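Local coordinates for protein STING-associated CdnE c-di-GMP synthase (Flavobacteriaceae, PDB 6WT8) that synthesises the cyclic dinucleotide c-di-GMP, probably as the signal read by a partner STING receptor in CBASS, a bacterial anti-phage defence, at residues N311-K316 and K338-I343; N255-L260 and A283-I288; R277-N282 and S324-E329; S1-L6 and S347-S352. One frame throughout, in Å; residues are numbered along the deposited sequence.

Contact 1: N311-K316 and K338-I343; sequences NIISNK and KKLIEI
I312 and L340 meet through one methyl each: CG2 of I312 lies 3.9 Å from CD2 of L340, the two side chains crossing at a slant. One residue on, I313 and I343 slide past each other in opposite directions. CG1 of I313 comes to 3.8 Å from CG2 of I343, and CD1 of I313 stays at 4.0 Å from the same methyl, so both CG1 and the terminal CD1 of I313 touch it. In I343 this CG2 stands anti to the backbone N, because CG1 has turned anti to the carbonyl carbon (chi1 -58°). Two longer approaches complete the cluster: CG2 of I312 to CG2 of I343 at 4.4 Å, and CG1 of I313 to CD2 of L340 at 4.3 Å. The contact is aliphatic, with no hydrogen bond across it. It packs the last turn of helix 300-314 against helix 336-360 in the helical lobe that CD-NTases carry beside their nucleotidyltransferase core. In the next shell, I284 of helix 278-287 touches both I312 and I343, while R319 lies on L340 and gives its NH1 to the carbonyl of I312. The turn bearing the isoleucines ends at N315, whose backbone N still bonds to N311 O at 2.9 Å while its OD1 caps the following helix at Y318 N. On helix 336-360, the E342 carboxylate accepts from S275 N and I276 N, and K339 NZ donates to the carbonyls of I331 and F334, tying the helix to nearby loops.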
loop_
_atom_site.group_PDB
_atom_site.type_symbol
_atom_site.label_atom_id
_atom_site.label_comp_id
_atom_site.label_asym_id
_atom_site.label_seq_id
_atom_site.Cartn_x
_atom_site.Cartn_y
_atom_site.Cartn_z
ATOM N N ASN A 311 -14.201 18.439 -1.997
ATOM C CA ASN A 311 -14.811 18.097 -3.285
ATOM C C ASN A 311 -15.431 16.718 -3.242
ATOM O O ASN A 311 -16.513 16.495 -3.807
ATOM C CB ASN A 311 -13.756 18.112 -4.400
ATOM C CG ASN A 311 -13.254 19.531 -4.736
ATOM O OD1 ASN A 311 -13.865 20.528 -4.355
ATOM N ND2 ASN A 311 -12.139 19.607 -5.455
ATOM N N ILE A 312 -14.777 15.781 -2.555
ATOM C CA ILE A 312 -15.386 14.451 -2.407
ATOM C C ILE A 312 -16.710 14.518 -1.663
ATOM O O ILE A 312 -17.665 13.805 -2.023
ATOM C CB ILE A 312 -14.399 13.493 -1.721
ATOM C CG1 ILE A 312 -13.295 13.189 -2.731
ATOM C CG2 ILE A 312 -15.114 12.195 -1.154
ATOM C CD1 ILE A 312 -12.126 12.472 -2.042
ATOM N N ILE A 313 -16.767 15.295 -0.570
ATOM C CA ILE A 313 -17.997 15.414 0.220
ATOM C C ILE A 313 -19.093 16.082 -0.597
ATOM O O ILE A 313 -20.270 15.679 -0.519
ATOM C CB ILE A 313 -17.694 16.182 1.520
ATOM C CG1 ILE A 313 -16.782 15.362 2.432
ATOM C CG2 ILE A 313 -18.981 16.600 2.260
ATOM C CD1 ILE A 313 -16.038 16.304 3.424
ATOM N N SER A 314 -18.736 17.077 -1.409
ATOM C CA SER A 314 -19.765 17.928 -2.018
ATOM C C SER A 314 -20.206 17.476 -3.399
ATOM O O SER A 314 -21.308 17.842 -3.821
ATOM C CB SER A 314 -19.283 19.390 -2.084
ATOM O OG SER A 314 -18.250 19.509 -3.015
ATOM N N ASN A 315 -19.404 16.711 -4.116
ATOM C CA ASN A 315 -19.655 16.452 -5.535
ATOM C C ASN A 315 -19.843 14.954 -5.747
ATOM O O ASN A 315 -18.866 14.196 -5.788
ATOM C CB ASN A 315 -18.498 16.999 -6.349
ATOM C CG ASN A 315 -18.740 16.937 -7.814
ATOM O OD1 ASN A 315 -19.470 16.073 -8.328
ATOM N ND2 ASN A 315 -18.077 17.839 -8.540
ATOM N N LYS A 316 -21.115 14.530 -5.925
ATOM C CA LYS A 316 -21.428 13.101 -6.008
ATOM C C LYS A 316 -20.811 12.469 -7.248
ATOM O O LYS A 316 -20.196 11.412 -7.144
ATOM C CB LYS A 316 -22.969 12.879 -6.009
ATOM C CG LYS A 316 -23.341 11.381 -6.061
ATOM C CD LYS A 316 -24.866 11.274 -6.132
ATOM C CE LYS A 316 -25.414 9.862 -5.959
ATOM N NZ LYS A 316 -24.465 8.792 -6.263
ATOM N N LYS A 338 -21.082 5.982 5.221
ATOM C CA LYS A 338 -20.181 5.765 6.360
ATOM C C LYS A 338 -18.767 6.251 6.066
ATOM O O LYS A 338 -18.094 6.823 6.943
ATOM C CB LYS A 338 -20.179 4.294 6.738
ATOM C CG LYS A 338 -21.540 3.849 7.319
ATOM C CD LYS A 338 -21.467 2.356 7.590
ATOM C CE LYS A 338 -22.824 1.914 8.082
ATOM N NZ LYS A 338 -22.827 0.446 8.442
ATOM N N LYS A 339 -18.296 6.051 4.837
ATOM C CA LYS A 339 -16.974 6.554 4.476
ATOM C C LYS A 339 -16.956 8.065 4.545
ATOM O O LYS A 339 -15.984 8.659 5.027
ATOM C CB LYS A 339 -16.622 6.068 3.055
ATOM C CG LYS A 339 -16.250 4.579 3.026
ATOM C CD LYS A 339 -16.207 4.053 1.570
ATOM C CE LYS A 339 -15.747 2.588 1.602
ATOM N NZ LYS A 339 -15.923 1.874 0.263
ATOM N N LEU A 340 -18.042 8.698 4.082
ATOM C CA LEU A 340 -18.093 10.157 4.125
ATOM C C LEU A 340 -18.073 10.714 5.542
ATOM O O LEU A 340 -17.572 11.834 5.730
ATOM C CB LEU A 340 -19.321 10.658 3.367
ATOM C CG LEU A 340 -19.173 10.528 1.849
ATOM C CD1 LEU A 340 -20.467 11.019 1.164
ATOM C CD2 LEU A 340 -17.931 11.324 1.330
ATOM N N ILE A 341 -18.598 9.999 6.541
ATOM C CA ILE A 341 -18.451 10.493 7.916
ATOM C C ILE A 341 -16.964 10.631 8.235
ATOM O O ILE A 341 -16.518 11.629 8.803
ATOM C CB ILE A 341 -19.146 9.569 8.920
ATOM C CG1 ILE A 341 -20.666 9.647 8.670
ATOM C CG2 ILE A 341 -18.754 9.973 10.380
ATOM C CD1 ILE A 341 -21.188 11.147 8.360
ATOM N N GLU A 342 -16.181 9.591 7.924
ATOM C CA GLU A 342 -14.755 9.657 8.245
ATOM C C GLU A 342 -14.070 10.746 7.416
ATOM O O GLU A 342 -13.204 11.461 7.925
ATOM C CB GLU A 342 -14.134 8.273 8.020
ATOM C CG GLU A 342 -14.788 7.274 8.991
ATOM C CD GLU A 342 -14.087 5.933 9.077
ATOM O OE1 GLU A 342 -12.990 5.749 8.506
ATOM O OE2 GLU A 342 -14.680 5.024 9.725
ATOM N N ILE A 343 -14.425 10.875 6.138
ATOM C CA ILE A 343 -13.845 11.954 5.319
ATOM C C ILE A 343 -14.189 13.304 5.939
ATOM O O ILE A 343 -13.350 14.211 5.977
ATOM C CB ILE A 343 -14.350 11.870 3.862
ATOM C CG1 ILE A 343 -13.987 10.506 3.254
ATOM C CG2 ILE A 343 -13.812 13.039 2.989
ATOM C CD1 ILE A 343 -12.497 10.253 3.205
#

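Contact 2: N255-L260 and A283-I288; sequences NMIRFL and AICYNI
M256, I257 and L260 converge on C285 where helix 253-266 runs roughly antiparallel to helix 278-287, a helix-helix packing inside the helical lobe of the enzyme. The axes of the two short segments approach to 9.5 Å and their directions differ by 147°. M256, present as selenomethionine, can be followed outward. Its CB lies 4.1 Å from SG of C285. From there CG and SE carry the chain past the cysteine, and a bend at the last torsion (chi3 -47°) places CE beside the end of helix 278-287. This methyl sits 4.1 Å from the carbonyl O of C285 and equally far from CD1 of I288, M256 and I288 reaching toward each other tip to tip. Y293 lies against both M256 and I288.

C285 works from the other helix. Its sulfur turns anti to the carbonyl carbon (chi1 -66°), and it is reached from three residues of helix 253-266: besides CB of M256, CG1 of I257 stands 3.9 Å from SG. The same CG1 is nearer still to CB of C285, at 3.7 Å, in keeping with a CA-CA separation of 6.3 Å between I257 and C285. All the touching residues are buried, and no hydrogen bond joins the segments. Behind this layer F259 turns to helices 46-56, 300-314 and 336-360, and R258 donates from NE to M55 O and from NH1 to N96 O. L260 takes part in two packings at once: it touches L350 of helix 336-360, while its CD1 rests 3.9 Å from SG of C285.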
loop_
_atom_site.group_PDB
_atom_site.type_symbol
_atom_site.label_atom_id
_atom_site.label_comp_id
_atom_site.label_asym_id
_atom_site.label_seq_id
_atom_site.Cartn_x
_atom_site.Cartn_y
_atom_site.Cartn_z
ATOM N N ASN A 255 4.288 11.783 0.799
ATOM C CA ASN A 255 4.162 12.663 1.955
ATOM C C ASN A 255 2.692 12.941 2.261
ATOM O O ASN A 255 2.278 12.924 3.436
ATOM C CB ASN A 255 4.909 13.979 1.691
ATOM C CG ASN A 255 6.405 13.773 1.577
ATOM O OD1 ASN A 255 6.983 12.885 2.226
ATOM N ND2 ASN A 255 7.061 14.656 0.820
HETATM N N MSE A 256 1.860 13.104 1.215
HETATM C CA MSE A 256 0.409 13.334 1.441
HETATM C C MSE A 256 -0.236 12.080 2.024
HETATM O O MSE A 256 -1.086 12.176 2.946
HETATM C CB MSE A 256 -0.342 13.744 0.163
HETATM C CG MSE A 256 0.104 15.126 -0.222
HETATM SE SE MSE A 256 -1.073 15.896 -1.670
HETATM C CE MSE A 256 -1.131 14.308 -2.905
ATOM N N ILE A 257 0.150 10.901 1.525
ATOM C CA ILE A 257 -0.466 9.669 2.036
ATOM C C ILE A 257 -0.153 9.503 3.522
ATOM O O ILE A 257 -1.043 9.193 4.351
ATOM C CB ILE A 257 0.054 8.484 1.222
ATOM C CG1 ILE A 257 -0.634 8.522 -0.154
ATOM C CG2 ILE A 257 -0.288 7.119 1.943
ATOM C CD1 ILE A 257 -0.054 7.542 -1.179
ATOM N N ARG A 258 1.145 9.633 3.876
ATOM C CA ARG A 258 1.536 9.424 5.274
ATOM C C ARG A 258 0.890 10.471 6.168
ATOM O O ARG A 258 0.509 10.167 7.297
ATOM C CB ARG A 258 3.070 9.443 5.383
ATOM C CG ARG A 258 3.675 8.205 4.686
ATOM C CD ARG A 258 5.180 8.052 4.977
ATOM N NE ARG A 258 5.867 9.167 4.358
ATOM C CZ ARG A 258 6.676 9.132 3.291
ATOM N NH1 ARG A 258 7.095 8.038 2.618
ATOM N NH2 ARG A 258 7.143 10.275 2.871
ATOM N N PHE A 259 0.813 11.725 5.695
ATOM C CA PHE A 259 0.146 12.770 6.478
ATOM C C PHE A 259 -1.287 12.395 6.766
ATOM O O PHE A 259 -1.713 12.434 7.917
ATOM C CB PHE A 259 0.212 14.085 5.696
ATOM C CG PHE A 259 -0.479 15.241 6.350
ATOM C CD1 PHE A 259 -0.021 15.757 7.520
ATOM C CD2 PHE A 259 -1.498 15.861 5.720
ATOM C CE1 PHE A 259 -0.667 16.861 8.138
ATOM C CE2 PHE A 259 -2.135 16.954 6.312
ATOM C CZ PHE A 259 -1.686 17.471 7.506
ATOM N N LEU A 260 -2.058 12.010 5.734
ATOM C CA LEU A 260 -3.477 11.710 6.009
ATOM C C LEU A 260 -3.620 10.496 6.929
ATOM O O LEU A 260 -4.525 10.439 7.771
ATOM C CB LEU A 260 -4.252 11.462 4.702
ATOM C CG LEU A 260 -4.757 12.607 3.857
ATOM C CD1 LEU A 260 -5.830 11.987 2.889
ATOM C CD2 LEU A 260 -5.382 13.720 4.711
ATOM N N ALA A 283 -5.836 5.671 -2.558
ATOM C CA ALA A 283 -6.613 5.984 -3.764
ATOM C C ALA A 283 -7.010 7.460 -3.830
ATOM O O ALA A 283 -6.954 8.076 -4.901
ATOM C CB ALA A 283 -7.876 5.094 -3.808
ATOM N N ILE A 284 -7.396 8.049 -2.695
ATOM C CA ILE A 284 -7.797 9.463 -2.705
ATOM C C ILE A 284 -6.592 10.310 -3.108
ATOM O O ILE A 284 -6.693 11.264 -3.915
ATOM C CB ILE A 284 -8.337 9.864 -1.323
ATOM C CG1 ILE A 284 -9.693 9.169 -1.115
ATOM C CG2 ILE A 284 -8.385 11.417 -1.182
ATOM C CD1 ILE A 284 -10.194 9.223 0.387
ATOM N N CYS A 285 -5.427 10.019 -2.508
ATOM C CA CYS A 285 -4.247 10.846 -2.831
ATOM C C CYS A 285 -3.771 10.618 -4.252
ATOM O O CYS A 285 -3.382 11.573 -4.941
ATOM C CB CYS A 285 -3.130 10.591 -1.834
ATOM S SG CYS A 285 -3.528 11.146 -0.152
ATOM N N TYR A 286 -3.804 9.369 -4.705
ATOM C CA TYR A 286 -3.340 9.009 -6.035
ATOM C C TYR A 286 -4.212 9.661 -7.094
ATOM O O TYR A 286 -3.762 9.891 -8.230
ATOM C CB TYR A 286 -3.370 7.467 -6.133
ATOM C CG TYR A 286 -2.868 6.892 -7.430
ATOM C CD1 TYR A 286 -1.548 6.650 -7.627
ATOM C CD2 TYR A 286 -3.760 6.581 -8.442
ATOM C CE1 TYR A 286 -1.112 6.101 -8.829
ATOM C CE2 TYR A 286 -3.332 6.029 -9.657
ATOM C CZ TYR A 286 -1.988 5.812 -9.830
ATOM O OH TYR A 286 -1.532 5.272 -11.010
ATOM N N ASN A 287 -5.489 9.910 -6.769
ATOM C CA ASN A 287 -6.381 10.439 -7.782
ATOM C C ASN A 287 -6.182 11.954 -7.995
ATOM O O ASN A 287 -6.693 12.498 -8.985
ATOM C CB ASN A 287 -7.813 10.065 -7.369
ATOM C CG ASN A 287 -8.868 10.633 -8.288
ATOM O OD1 ASN A 287 -9.651 11.487 -7.868
ATOM N ND2 ASN A 287 -8.857 10.208 -9.501
ATOM N N ILE A 288 -5.455 12.644 -7.103
ATOM C CA ILE A 288 -5.252 14.080 -7.266
ATOM C C ILE A 288 -4.357 14.323 -8.484
ATOM O O ILE A 288 -3.356 13.631 -8.693
ATOM C CB ILE A 288 -4.657 14.687 -5.971
ATOM C CG1 ILE A 288 -5.657 14.526 -4.814
ATOM C CG2 ILE A 288 -4.357 16.192 -6.128
ATOM C CD1 ILE A 288 -5.155 14.939 -3.424
#

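Contact 3: R277-N282 and S324-E329; sequences RSFHIN and SVDGCE
The ring of F279 presses its tip on S324: CZ lies only 3.3 Å from CB of S324, the closest approach between 277-282 and 324-329. Deeper in, CG2 of V325 packs 4.1 Å from CB of N282. The solvent side, at exposed E329, is looser. There the side chains of E329 and F279 cross at a slant, OE1 of E329 standing 3.6 Å from CZ of F279, with carboxylate and ring planes 35° apart. Separately, OD2 of D326 lies at the ring edge, 4.4 Å from CE1 of F279.

A type I turn runs from S324 to G327 in this loop. S324 OG donates to D326 OD1 at 2.7 Å and accepts from E329 N at 3.1 Å. The same OD1 takes C328 N from its opposite face, forming an Asx turn. An alanine at S324 would keep CB against the ring but would probably leave E329 N without this acceptor and D326 OD1 without one of its donors.

One water bridges the segments, donating to F279 O and accepting from V325 N at 2.9 Å while it lies over the centre of one face of the F279 ring. No direct hydrogen bond crosses, and S324 OG and D326 OD1 are spent on the loop itself, so the contact relies on shape and a water.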
loop_
_atom_site.group_PDB
_atom_site.type_symbol
_atom_site.label_atom_id
_atom_site.label_comp_id
_atom_site.label_asym_id
_atom_site.label_seq_id
_atom_site.Cartn_x
_atom_site.Cartn_y
_atom_site.Cartn_z
ATOM N N ARG A 277 -9.699 3.068 5.092
ATOM C CA ARG A 277 -8.474 2.380 5.436
ATOM C C ARG A 277 -7.330 2.889 4.562
ATOM O O ARG A 277 -7.491 3.774 3.736
ATOM C CB ARG A 277 -8.612 0.866 5.256
ATOM C CG ARG A 277 -9.837 0.246 5.951
ATOM C CD ARG A 277 -9.636 0.059 7.431
ATOM N NE ARG A 277 -10.756 -0.738 7.940
ATOM C CZ ARG A 277 -10.701 -2.029 8.260
ATOM N NH1 ARG A 277 -9.551 -2.699 8.160
ATOM N NH2 ARG A 277 -11.800 -2.641 8.694
ATOM N N SER A 278 -6.160 2.299 4.768
ATOM C CA SER A 278 -4.994 2.681 3.971
ATOM C C SER A 278 -5.285 2.647 2.470
ATOM O O SER A 278 -4.936 3.603 1.749
ATOM C CB SER A 278 -3.845 1.751 4.342
ATOM O OG SER A 278 -2.702 2.058 3.586
ATOM N N PHE A 279 -5.964 1.592 2.004
ATOM C CA PHE A 279 -6.332 1.429 0.595
ATOM C C PHE A 279 -7.066 2.669 0.080
ATOM O O PHE A 279 -6.796 3.145 -1.041
ATOM C CB PHE A 279 -7.190 0.125 0.571
ATOM C CG PHE A 279 -7.923 -0.185 -0.695
ATOM C CD1 PHE A 279 -7.353 -1.123 -1.592
ATOM C CD2 PHE A 279 -9.143 0.367 -0.984
ATOM C CE1 PHE A 279 -7.998 -1.472 -2.778
ATOM C CE2 PHE A 279 -9.830 0.000 -2.137
ATOM C CZ PHE A 279 -9.247 -0.903 -3.046
ATOM N N HIS A 280 -8.004 3.187 0.882
ATOM C CA HIS A 280 -8.799 4.326 0.435
ATOM C C HIS A 280 -7.991 5.591 0.475
ATOM O O HIS A 280 -8.153 6.449 -0.410
ATOM C CB HIS A 280 -10.050 4.497 1.305
ATOM C CG HIS A 280 -10.846 3.254 1.403
ATOM N ND1 HIS A 280 -10.635 2.333 2.410
ATOM C CD2 HIS A 280 -11.827 2.732 0.605
ATOM C CE1 HIS A 280 -11.474 1.316 2.241
ATOM N NE2 HIS A 280 -12.232 1.555 1.178
ATOM N N ILE A 281 -7.144 5.770 1.501
ATOM C CA ILE A 281 -6.291 6.961 1.557
ATOM C C ILE A 281 -5.340 6.977 0.374
ATOM O O ILE A 281 -5.155 8.022 -0.283
ATOM C CB ILE A 281 -5.516 6.996 2.896
ATOM C CG1 ILE A 281 -6.507 7.377 3.977
ATOM C CG2 ILE A 281 -4.412 8.075 2.834
ATOM C CD1 ILE A 281 -5.944 7.287 5.399
ATOM N N ASN A 282 -4.767 5.813 0.051
ATOM C CA ASN A 282 -3.878 5.736 -1.114
ATOM C C ASN A 282 -4.621 6.206 -2.351
ATOM O O ASN A 282 -4.091 6.976 -3.153
ATOM C CB ASN A 282 -3.413 4.301 -1.360
ATOM C CG ASN A 282 -2.453 3.765 -0.315
ATOM O OD1 ASN A 282 -1.849 4.511 0.442
ATOM N ND2 ASN A 282 -2.324 2.416 -0.273
ATOM N N SER A 324 -9.878 2.742 -7.031
ATOM C CA SER A 324 -8.720 2.299 -6.263
ATOM C C SER A 324 -7.462 2.406 -7.107
ATOM O O SER A 324 -7.538 2.469 -8.341
ATOM C CB SER A 324 -8.950 0.859 -5.816
ATOM O OG SER A 324 -9.262 0.032 -6.933
ATOM N N VAL A 325 -6.292 2.381 -6.441
ATOM C CA VAL A 325 -5.040 2.520 -7.205
ATOM C C VAL A 325 -4.930 1.404 -8.219
ATOM O O VAL A 325 -4.466 1.630 -9.345
ATOM C CB VAL A 325 -3.827 2.546 -6.269
ATOM C CG1 VAL A 325 -2.466 2.491 -7.080
ATOM C CG2 VAL A 325 -3.916 3.769 -5.385
ATOM N N ASP A 326 -5.357 0.191 -7.862
ATOM C CA ASP A 326 -5.235 -0.934 -8.802
ATOM C C ASP A 326 -6.314 -0.917 -9.888
ATOM O O ASP A 326 -6.315 -1.781 -10.774
ATOM C CB ASP A 326 -5.213 -2.280 -8.046
ATOM C CG ASP A 326 -6.519 -2.576 -7.314
ATOM O OD1 ASP A 326 -7.562 -1.953 -7.627
ATOM O OD2 ASP A 326 -6.513 -3.460 -6.411
ATOM N N GLY A 327 -7.231 0.043 -9.843
ATOM C CA GLY A 327 -8.218 0.207 -10.914
ATOM C C GLY A 327 -9.380 -0.743 -10.863
ATOM O O GLY A 327 -10.223 -0.718 -11.771
ATOM N N CYS A 328 -9.487 -1.553 -9.827
ATOM C CA CYS A 328 -10.489 -2.624 -9.823
ATOM C C CYS A 328 -11.764 -2.322 -9.024
ATOM O O CYS A 328 -12.736 -3.097 -9.124
ATOM C CB CYS A 328 -9.859 -3.910 -9.292
ATOM S SG CYS A 328 -8.571 -4.589 -10.392
ATOM N N GLU A 329 -11.810 -1.254 -8.242
ATOM C CA GLU A 329 -13.015 -0.891 -7.519
ATOM C C GLU A 329 -13.225 0.611 -7.595
ATOM O O GLU A 329 -12.283 1.379 -7.839
ATOM C CB GLU A 329 -12.916 -1.257 -6.031
ATOM C CG GLU A 329 -12.353 -2.659 -5.789
ATOM C CD GLU A 329 -12.064 -2.972 -4.318
ATOM O OE1 GLU A 329 -12.542 -2.228 -3.411
ATOM O OE2 GLU A 329 -11.352 -3.985 -4.090
HETATM O O HOH W 1 -6.255 1.902 -3.540
#

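Contact 4: S1-L6 and S347-S352; sequences SQKNYL and SQELDS
K3 and E349 are brought together by bends in both chains: K3 bends at chi3, which sets CE, and at chi4 (54°), which sets NZ, while E349 turns at chi2 (-67°), which places CD. The result is a salt bridge, NZ of K3 to OE1 of E349 at 2.7 Å. The ammonium meets this oxygen from above the carboxylate plane, 38° out of it. Nearer the backbone, the lysine's aliphatic part does further work, CD lying 3.7 Å from CB of S352. S1 closes on the same serine, its CB also 3.7 Å from CB of S352.

Here the extreme N-terminus, before helix 5-16, meets the helical lobe, so the N-terminal residues lie against the long C-terminal helix 336-360. An ST turn shapes the start: S1 OG accepts from K3 N at 2.9 Å. A methionine in place of K3 would probably leave the E349 carboxylate without its charged mate here and weaken the hold on the terminal residues. D356, one turn beyond S352, binds both S1 OG and Y5 OH through OD2. N4 caps helix 5-16, its OD1 accepting from E7 N, and Y5 packs on I353 of helix 336-360 and on D46 and V47 of helix 46-56.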
loop_
_atom_site.group_PDB
_atom_site.type_symbol
_atom_site.label_atom_id
_atom_site.label_comp_id
_atom_site.label_asym_id
_atom_site.label_seq_id
_atom_site.Cartn_x
_atom_site.Cartn_y
_atom_site.Cartn_z
ATOM N N SER A 1 -7.676 26.654 16.650
ATOM C CA SER A 1 -8.208 25.398 17.166
ATOM C C SER A 1 -7.675 25.035 18.552
ATOM O O SER A 1 -6.718 25.633 19.051
ATOM C CB SER A 1 -7.867 24.255 16.211
ATOM O OG SER A 1 -6.717 23.581 16.694
ATOM N N GLN A 2 -8.274 24.011 19.156
ATOM C CA GLN A 2 -7.822 23.506 20.441
ATOM C C GLN A 2 -6.799 22.374 20.320
ATOM O O GLN A 2 -6.484 21.735 21.329
ATOM C CB GLN A 2 -9.026 23.044 21.265
ATOM C CG GLN A 2 -9.826 24.187 21.872
ATOM C CD GLN A 2 -9.002 25.006 22.850
ATOM O OE1 GLN A 2 -8.570 26.120 22.539
ATOM N NE2 GLN A 2 -8.777 24.455 24.038
ATOM N N LYS A 3 -6.247 22.134 19.133
ATOM C CA LYS A 3 -5.301 21.038 18.970
ATOM C C LYS A 3 -4.026 21.296 19.756
ATOM O O LYS A 3 -3.493 22.411 19.752
ATOM C CB LYS A 3 -4.964 20.841 17.498
ATOM C CG LYS A 3 -6.153 20.230 16.715
ATOM C CD LYS A 3 -5.970 20.229 15.216
ATOM C CE LYS A 3 -5.145 19.036 14.760
ATOM N NZ LYS A 3 -5.646 17.648 15.207
ATOM N N ASN A 4 -3.509 20.242 20.395
ATOM C CA ASN A 4 -2.271 20.324 21.170
ATOM C C ASN A 4 -1.173 19.720 20.298
ATOM O O ASN A 4 -0.996 18.500 20.290
ATOM C CB ASN A 4 -2.424 19.568 22.483
ATOM C CG ASN A 4 -1.227 19.713 23.388
ATOM O OD1 ASN A 4 -0.115 19.944 22.938
ATOM N ND2 ASN A 4 -1.452 19.563 24.687
ATOM N N TYR A 5 -0.406 20.574 19.613
ATOM C CA TYR A 5 0.560 20.033 18.651
ATOM C C TYR A 5 1.767 19.428 19.340
ATOM O O TYR A 5 2.390 18.500 18.808
ATOM C CB TYR A 5 0.968 21.098 17.653
ATOM C CG TYR A 5 -0.165 21.414 16.735
ATOM C CD1 TYR A 5 -0.522 20.553 15.729
ATOM C CD2 TYR A 5 -0.948 22.533 16.944
ATOM C CE1 TYR A 5 -1.624 20.812 14.929
ATOM C CE2 TYR A 5 -2.004 22.838 16.133
ATOM C CZ TYR A 5 -2.345 21.971 15.120
ATOM O OH TYR A 5 -3.442 22.313 14.335
ATOM N N LEU A 6 2.106 19.906 20.527
ATOM C CA LEU A 6 3.189 19.273 21.286
ATOM C C LEU A 6 2.866 17.816 21.588
ATOM O O LEU A 6 3.703 16.924 21.395
ATOM C CB LEU A 6 3.452 20.061 22.578
ATOM C CG LEU A 6 4.562 19.417 23.398
ATOM C CD1 LEU A 6 5.803 19.555 22.547
ATOM C CD2 LEU A 6 4.754 20.128 24.724
ATOM N N SER A 347 -11.585 16.087 7.117
ATOM C CA SER A 347 -11.557 17.441 6.583
ATOM C C SER A 347 -11.628 18.468 7.706
ATOM O O SER A 347 -10.971 19.523 7.612
ATOM C CB SER A 347 -12.680 17.600 5.573
ATOM O OG SER A 347 -13.907 17.715 6.239
ATOM N N GLN A 348 -12.353 18.174 8.786
ATOM C CA GLN A 348 -12.368 19.087 9.924
ATOM C C GLN A 348 -10.994 19.207 10.581
ATOM O O GLN A 348 -10.584 20.313 10.977
ATOM C CB GLN A 348 -13.415 18.589 10.927
ATOM C CG GLN A 348 -14.858 18.768 10.419
ATOM C CD GLN A 348 -15.952 18.075 11.313
ATOM O OE1 GLN A 348 -17.123 17.943 10.907
ATOM N NE2 GLN A 348 -15.563 17.645 12.512
ATOM N N GLU A 349 -10.235 18.103 10.663
ATOM C CA GLU A 349 -8.886 18.201 11.201
ATOM C C GLU A 349 -8.025 19.050 10.294
ATOM O O GLU A 349 -7.265 19.894 10.781
ATOM C CB GLU A 349 -8.216 16.816 11.339
ATOM C CG GLU A 349 -8.947 15.856 12.300
ATOM C CD GLU A 349 -8.882 16.316 13.741
ATOM O OE1 GLU A 349 -8.083 17.236 14.052
ATOM O OE2 GLU A 349 -9.691 15.825 14.557
ATOM N N LEU A 350 -8.100 18.839 8.969
ATOM C CA LEU A 350 -7.289 19.678 8.068
ATOM C C LEU A 350 -7.697 21.146 8.163
ATOM O O LEU A 350 -6.832 22.032 8.091
ATOM C CB LEU A 350 -7.424 19.206 6.609
ATOM C CG LEU A 350 -6.951 17.792 6.376
ATOM C CD1 LEU A 350 -7.372 17.347 4.987
ATOM C CD2 LEU A 350 -5.446 17.784 6.448
ATOM N N ASP A 351 -9.010 21.429 8.315
ATOM C CA ASP A 351 -9.428 22.822 8.463
ATOM C C ASP A 351 -8.779 23.440 9.697
ATOM O O ASP A 351 -8.300 24.587 9.660
ATOM C CB ASP A 351 -10.945 22.834 8.597
ATOM C CG ASP A 351 -11.561 24.223 8.540
ATOM O OD1 ASP A 351 -11.033 25.106 7.843
ATOM O OD2 ASP A 351 -12.630 24.392 9.158
ATOM N N SER A 352 -8.787 22.711 10.815
ATOM C CA SER A 352 -8.144 23.226 12.029
ATOM C C SER A 352 -6.661 23.474 11.829
ATOM O O SER A 352 -6.114 24.454 12.331
ATOM C CB SER A 352 -8.301 22.228 13.157
ATOM O OG SER A 352 -9.659 22.204 13.555
#

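Contacts 2 and 3 share helix 278-287 and adjoin directly: CG2 of V325 reaches 3.8 Å from CA of A283, and the centres of the two contacts are 10 Å apart. The same helix meets contact 1 through I284, whose CD1 is 3.8 Å from CD1 of I343. Helix 336-360 then runs from contact 1 to contact 4, 19 Å away between centres, and contact 4 touches contact 2 where L350 CD2 lies 3.4 Å from CE2 of F259. Contacts 3 and 4 do not touch, their nearest atoms being about 10 Å apart. All four contacts fall outside the strands of the mixed sheet, which in CD-NTases belongs to the catalytic nucleotidyltransferase core.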